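Local coordinates for conserved hypothetical protein TM0937 (Thermotoga maritima, PDB 2ESH) that is of unknown function but, as a PadR-like winged-helix protein, probably acts as a DNA-binding transcriptional regulator, at residues 19-29 / 79-90. Sequence-based numbering, arbitrary orientation. Where two conformers were deposited one is given.
Sequences LLLVAEKPSHG and IYRITPQGKLYL
Leu19, in the last turns of helix 8-24, packs on Ile82 at the corner where strand 77-82 gives way to helix 84-116. With CG anti to the backbone N (chi1 -166°) its side chain reaches this corner, and chi2 of 51° sets the two methyls on different neighbours: CD1 meets Ile82 CD1 at 3.7 Å, the side chains crossing at about a right angle, while CD2 comes to the edge of the Tyr89 ring, 3.4 Å from CD2 of that tyrosine, and also touches Leu90 CD1. Phe64 stacks on the same tyrosine. One turn on, Val22 lays CG1 against the strand backbone, 3.5 Å from Tyr80 O, and a water bridges Val22 O to Ile82 N. Ala23 meets Ile82 CG2 and Leu90 CD2. Past the helix end, Pro26 sets CB against Ile79 CG2. Ser27 then pairs with Tyr80 in a single antiparallel hydrogen-bonded bridge: Tyr80 N to Ser27 O is 2.9 Å and nearly straight (174°), though the donor stands above the carbonyl plane, whereas Ser27 N to Tyr80 O, at 3.2 Å, is more bent but lies in the carbonyl plane on a lone pair. The Ser27 hydroxyl turns instead to Glu31. His28 meets Ile79 CD1 at its ring edge. Two backbone bonds and a water thus tie loop and helix to a strand of the probable wing, while apolar packing seats Leu19 and Ala23 on Ile82 and the long C-terminal helix.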
loop_
_atom_site.group_PDB
_atom_site.type_symbol
_atom_site.label_atom_id
_atom_site.label_comp_id
_atom_site.label_asym_id
_atom_site.label_seq_id
_atom_site.Cartn_x
_atom_site.Cartn_y
_atom_site.Cartn_z
ATOM N N LEU A 19 2.621 -0.084 2.922
ATOM C CA LEU A 19 4.087 -0.028 3.100
ATOM C C LEU A 19 4.574 1.389 2.961
ATOM O O LEU A 19 5.324 1.896 3.779
ATOM C CB LEU A 19 4.842 -0.933 2.086
ATOM C CG LEU A 19 6.347 -1.282 2.283
ATOM C CD1 LEU A 19 6.571 -1.793 3.664
ATOM C CD2 LEU A 19 6.774 -2.390 1.332
ATOM N N LEU A 20 4.135 2.024 1.899
ATOM C CA LEU A 20 4.502 3.379 1.625
ATOM C C LEU A 20 4.095 4.292 2.706
ATOM O O LEU A 20 4.904 5.156 3.098
ATOM C CB LEU A 20 3.810 3.873 0.370
ATOM C CG LEU A 20 4.327 4.971 -0.520
ATOM C CD1 LEU A 20 3.172 5.767 -1.053
ATOM C CD2 LEU A 20 5.327 5.903 0.002
ATOM N N LEU A 21 2.830 4.179 3.142
ATOM C CA LEU A 21 2.330 5.128 4.119
ATOM C C LEU A 21 3.171 4.945 5.389
ATOM O O LEU A 21 3.618 5.917 6.021
ATOM C CB LEU A 21 0.824 4.878 4.384
ATOM C CG LEU A 21 -0.232 5.466 3.410
ATOM C CD1 LEU A 21 -1.653 4.992 3.831
ATOM C CD2 LEU A 21 -0.139 6.965 3.312
ATOM N N VAL A 22 3.436 3.685 5.741
ATOM C CA VAL A 22 4.405 3.488 6.806
ATOM C C VAL A 22 5.840 4.064 6.588
ATOM O O VAL A 22 6.381 4.621 7.529
ATOM C CB VAL A 22 4.499 2.098 7.251
ATOM C CG1 VAL A 22 5.598 2.014 8.289
ATOM C CG2 VAL A 22 3.102 1.572 7.787
ATOM N N ALA A 23 6.445 3.885 5.386
ATOM C CA ALA A 23 7.735 4.486 5.070
ATOM C C ALA A 23 7.706 5.986 5.289
ATOM O O ALA A 23 8.679 6.587 5.740
ATOM C CB ALA A 23 8.186 4.188 3.586
ATOM N N GLU A 24 6.608 6.606 4.893
ATOM C CA GLU A 24 6.480 8.045 4.992
ATOM C C GLU A 24 6.407 8.523 6.463
ATOM O O GLU A 24 7.000 9.539 6.828
ATOM C CB GLU A 24 5.209 8.432 4.211
ATOM C CG GLU A 24 5.429 8.449 2.678
ATOM C CD GLU A 24 4.226 8.982 1.890
ATOM O OE1 GLU A 24 3.085 8.778 2.333
ATOM O OE2 GLU A 24 4.403 9.541 0.781
ATOM N N LYS A 25 5.683 7.781 7.324
ATOM C CA LYS A 25 5.632 8.133 8.736
ATOM C C LYS A 25 5.306 6.900 9.564
ATOM O O LYS A 25 4.181 6.418 9.498
ATOM C CB LYS A 25 4.572 9.184 8.995
ATOM C CG LYS A 25 4.476 9.676 10.461
ATOM C CD LYS A 25 3.404 10.772 10.678
ATOM C CE LYS A 25 1.968 10.114 10.802
ATOM N NZ LYS A 25 0.741 11.075 10.745
ATOM N N PRO A 26 6.274 6.421 10.389
ATOM C CA PRO A 26 6.002 5.233 11.242
ATOM C C PRO A 26 4.740 5.516 12.101
ATOM O O PRO A 26 4.523 6.673 12.469
ATOM C CB PRO A 26 7.239 5.180 12.114
ATOM C CG PRO A 26 8.348 5.951 11.214
ATOM C CD PRO A 26 7.608 7.025 10.634
ATOM N N SER A 27 3.878 4.499 12.322
ATOM C CA SER A 27 2.607 4.731 12.984
ATOM C C SER A 27 1.883 3.478 13.358
ATOM O O SER A 27 2.343 2.371 13.088
ATOM C CB SER A 27 1.681 5.629 12.125
ATOM O OG SER A 27 0.567 6.142 12.908
ATOM N N HIS A 28 0.741 3.651 14.013
ATOM C CA HIS A 28 -0.075 2.488 14.435
ATOM C C HIS A 28 -1.254 2.229 13.469
ATOM O O HIS A 28 -1.597 3.083 12.724
ATOM C CB HIS A 28 -0.544 2.655 15.869
ATOM C CG HIS A 28 -1.326 3.910 16.093
ATOM N ND1 HIS A 28 -0.728 5.110 16.411
ATOM C CD2 HIS A 28 -2.663 4.156 16.033
ATOM C CE1 HIS A 28 -1.665 6.038 16.560
ATOM N NE2 HIS A 28 -2.840 5.487 16.309
ATOM N N GLY A 29 -1.780 1.009 13.457
ATOM C CA GLY A 29 -3.026 0.651 12.861
ATOM C C GLY A 29 -4.094 1.725 12.747
ATOM O O GLY A 29 -4.504 2.030 11.632
ATOM N N ILE A 79 3.922 0.833 17.194
ATOM C CA ILE A 79 4.444 1.629 16.024
ATOM C C ILE A 79 5.187 0.778 14.975
ATOM O O ILE A 79 6.161 0.061 15.256
ATOM C CB ILE A 79 5.319 2.740 16.494
ATOM C CG1 ILE A 79 4.579 3.613 17.564
ATOM C CG2 ILE A 79 5.718 3.651 15.302
ATOM C CD1 ILE A 79 3.213 4.208 17.117
ATOM N N TYR A 80 4.707 0.818 13.748
ATOM C CA TYR A 80 5.323 0.108 12.594
ATOM C C TYR A 80 6.295 1.014 11.903
ATOM O O TYR A 80 6.039 2.200 11.760
ATOM C CB TYR A 80 4.266 -0.357 11.585
ATOM C CG TYR A 80 3.394 -1.368 12.167
ATOM C CD1 TYR A 80 3.649 -2.751 11.937
ATOM C CD2 TYR A 80 2.330 -0.995 13.023
ATOM C CE1 TYR A 80 2.883 -3.745 12.548
ATOM C CE2 TYR A 80 1.553 -1.989 13.664
ATOM C CZ TYR A 80 1.838 -3.372 13.394
ATOM O OH TYR A 80 1.089 -4.383 13.973
ATOM N N ARG A 81 7.410 0.440 11.445
ATOM C CA ARG A 81 8.511 1.213 10.830
ATOM C C ARG A 81 9.099 0.377 9.681
ATOM O O ARG A 81 9.255 -0.862 9.802
ATOM C CB ARG A 81 9.554 1.550 11.940
ATOM C CG ARG A 81 10.913 2.086 11.528
ATOM C CD ARG A 81 11.716 2.632 12.775
ATOM N NE ARG A 81 10.856 3.361 13.746
ATOM C CZ ARG A 81 10.826 4.694 13.929
ATOM N NH1 ARG A 81 11.608 5.518 13.181
ATOM N NH2 ARG A 81 9.996 5.216 14.859
ATOM N N ILE A 82 9.389 1.005 8.558
ATOM C CA ILE A 82 9.983 0.210 7.416
ATOM C C ILE A 82 11.439 -0.269 7.739
ATOM O O ILE A 82 12.217 0.479 8.334
ATOM C CB ILE A 82 9.880 0.936 5.994
ATOM C CG1 ILE A 82 10.020 -0.123 4.862
ATOM C CG2 ILE A 82 10.865 2.129 5.917
ATOM C CD1 ILE A 82 9.558 0.317 3.502
ATOM N N THR A 83 11.766 -1.518 7.366
ATOM C CA THR A 83 13.078 -2.027 7.429
ATOM C C THR A 83 13.783 -1.877 6.023
ATOM O O THR A 83 13.107 -1.654 5.050
ATOM C CB THR A 83 13.025 -3.499 7.735
ATOM O OG1 THR A 83 12.528 -4.146 6.565
ATOM C CG2 THR A 83 12.118 -3.830 9.102
ATOM N N PRO A 84 15.182 -2.030 5.936
ATOM C CA PRO A 84 15.902 -1.959 4.633
ATOM C C PRO A 84 15.405 -3.047 3.649
ATOM O O PRO A 84 15.414 -2.869 2.432
ATOM C CB PRO A 84 17.408 -2.233 4.999
ATOM C CG PRO A 84 17.531 -1.982 6.552
ATOM C CD PRO A 84 16.086 -2.274 7.105
ATOM N N GLN A 85 14.995 -4.175 4.158
ATOM C CA GLN A 85 14.293 -5.136 3.272
ATOM C C GLN A 85 12.962 -4.637 2.618
ATOM O O GLN A 85 12.657 -4.999 1.470
ATOM C CB GLN A 85 14.088 -6.501 3.927
ATOM C CG GLN A 85 15.479 -7.218 4.354
ATOM C CD GLN A 85 16.453 -7.520 3.139
ATOM O OE1 GLN A 85 16.220 -8.480 2.392
ATOM N NE2 GLN A 85 17.556 -6.697 2.964
ATOM N N GLY A 86 12.239 -3.812 3.387
ATOM C CA GLY A 86 10.953 -3.343 3.098
ATOM C C GLY A 86 11.142 -2.304 2.065
ATOM O O GLY A 86 10.354 -2.220 1.114
ATOM N N LYS A 87 12.211 -1.542 2.195
ATOM C CA LYS A 87 12.562 -0.622 1.135
ATOM C C LYS A 87 12.933 -1.293 -0.203
ATOM O O LYS A 87 12.574 -0.781 -1.259
ATOM C CB LYS A 87 13.654 0.368 1.556
ATOM C CG LYS A 87 13.175 1.347 2.577
ATOM C CD LYS A 87 14.353 2.233 2.947
ATOM C CE LYS A 87 13.963 3.703 3.288
ATOM N NZ LYS A 87 15.052 4.772 2.883
ATOM N N LEU A 88 13.584 -2.428 -0.146
ATOM C CA LEU A 88 13.877 -3.250 -1.362
ATOM C C LEU A 88 12.605 -3.818 -1.996
ATOM O O LEU A 88 12.450 -3.862 -3.204
ATOM C CB LEU A 88 14.914 -4.365 -1.048
ATOM C CG LEU A 88 16.365 -3.831 -0.790
ATOM C CD1 LEU A 88 17.225 -4.894 -0.177
ATOM C CD2 LEU A 88 17.032 -3.389 -2.156
ATOM N N TYR A 89 11.652 -4.196 -1.167
ATOM C CA TYR A 89 10.344 -4.689 -1.646
ATOM C C TYR A 89 9.622 -3.545 -2.300
ATOM O O TYR A 89 9.042 -3.682 -3.430
ATOM C CB TYR A 89 9.565 -5.259 -0.501
ATOM C CG TYR A 89 8.246 -5.862 -0.830
ATOM C CD1 TYR A 89 8.155 -7.169 -1.350
ATOM C CD2 TYR A 89 7.088 -5.188 -0.561
ATOM C CE1 TYR A 89 6.924 -7.768 -1.571
ATOM C CE2 TYR A 89 5.832 -5.786 -0.785
ATOM C CZ TYR A 89 5.764 -7.056 -1.256
ATOM O OH TYR A 89 4.564 -7.590 -1.476
ATOM N N LEU A 90 9.790 -2.379 -1.705
ATOM C CA LEU A 90 9.242 -1.163 -2.303
ATOM C C LEU A 90 9.765 -0.756 -3.674
ATOM O O LEU A 90 8.987 -0.213 -4.509
ATOM C CB LEU A 90 9.418 0.019 -1.339
ATOM C CG LEU A 90 8.335 1.113 -1.209
ATOM C CD1 LEU A 90 6.869 0.673 -1.168
ATOM C CD2 LEU A 90 8.616 1.987 -0.032
HETATM O O HOH W 1 8.891 3.540 8.377
#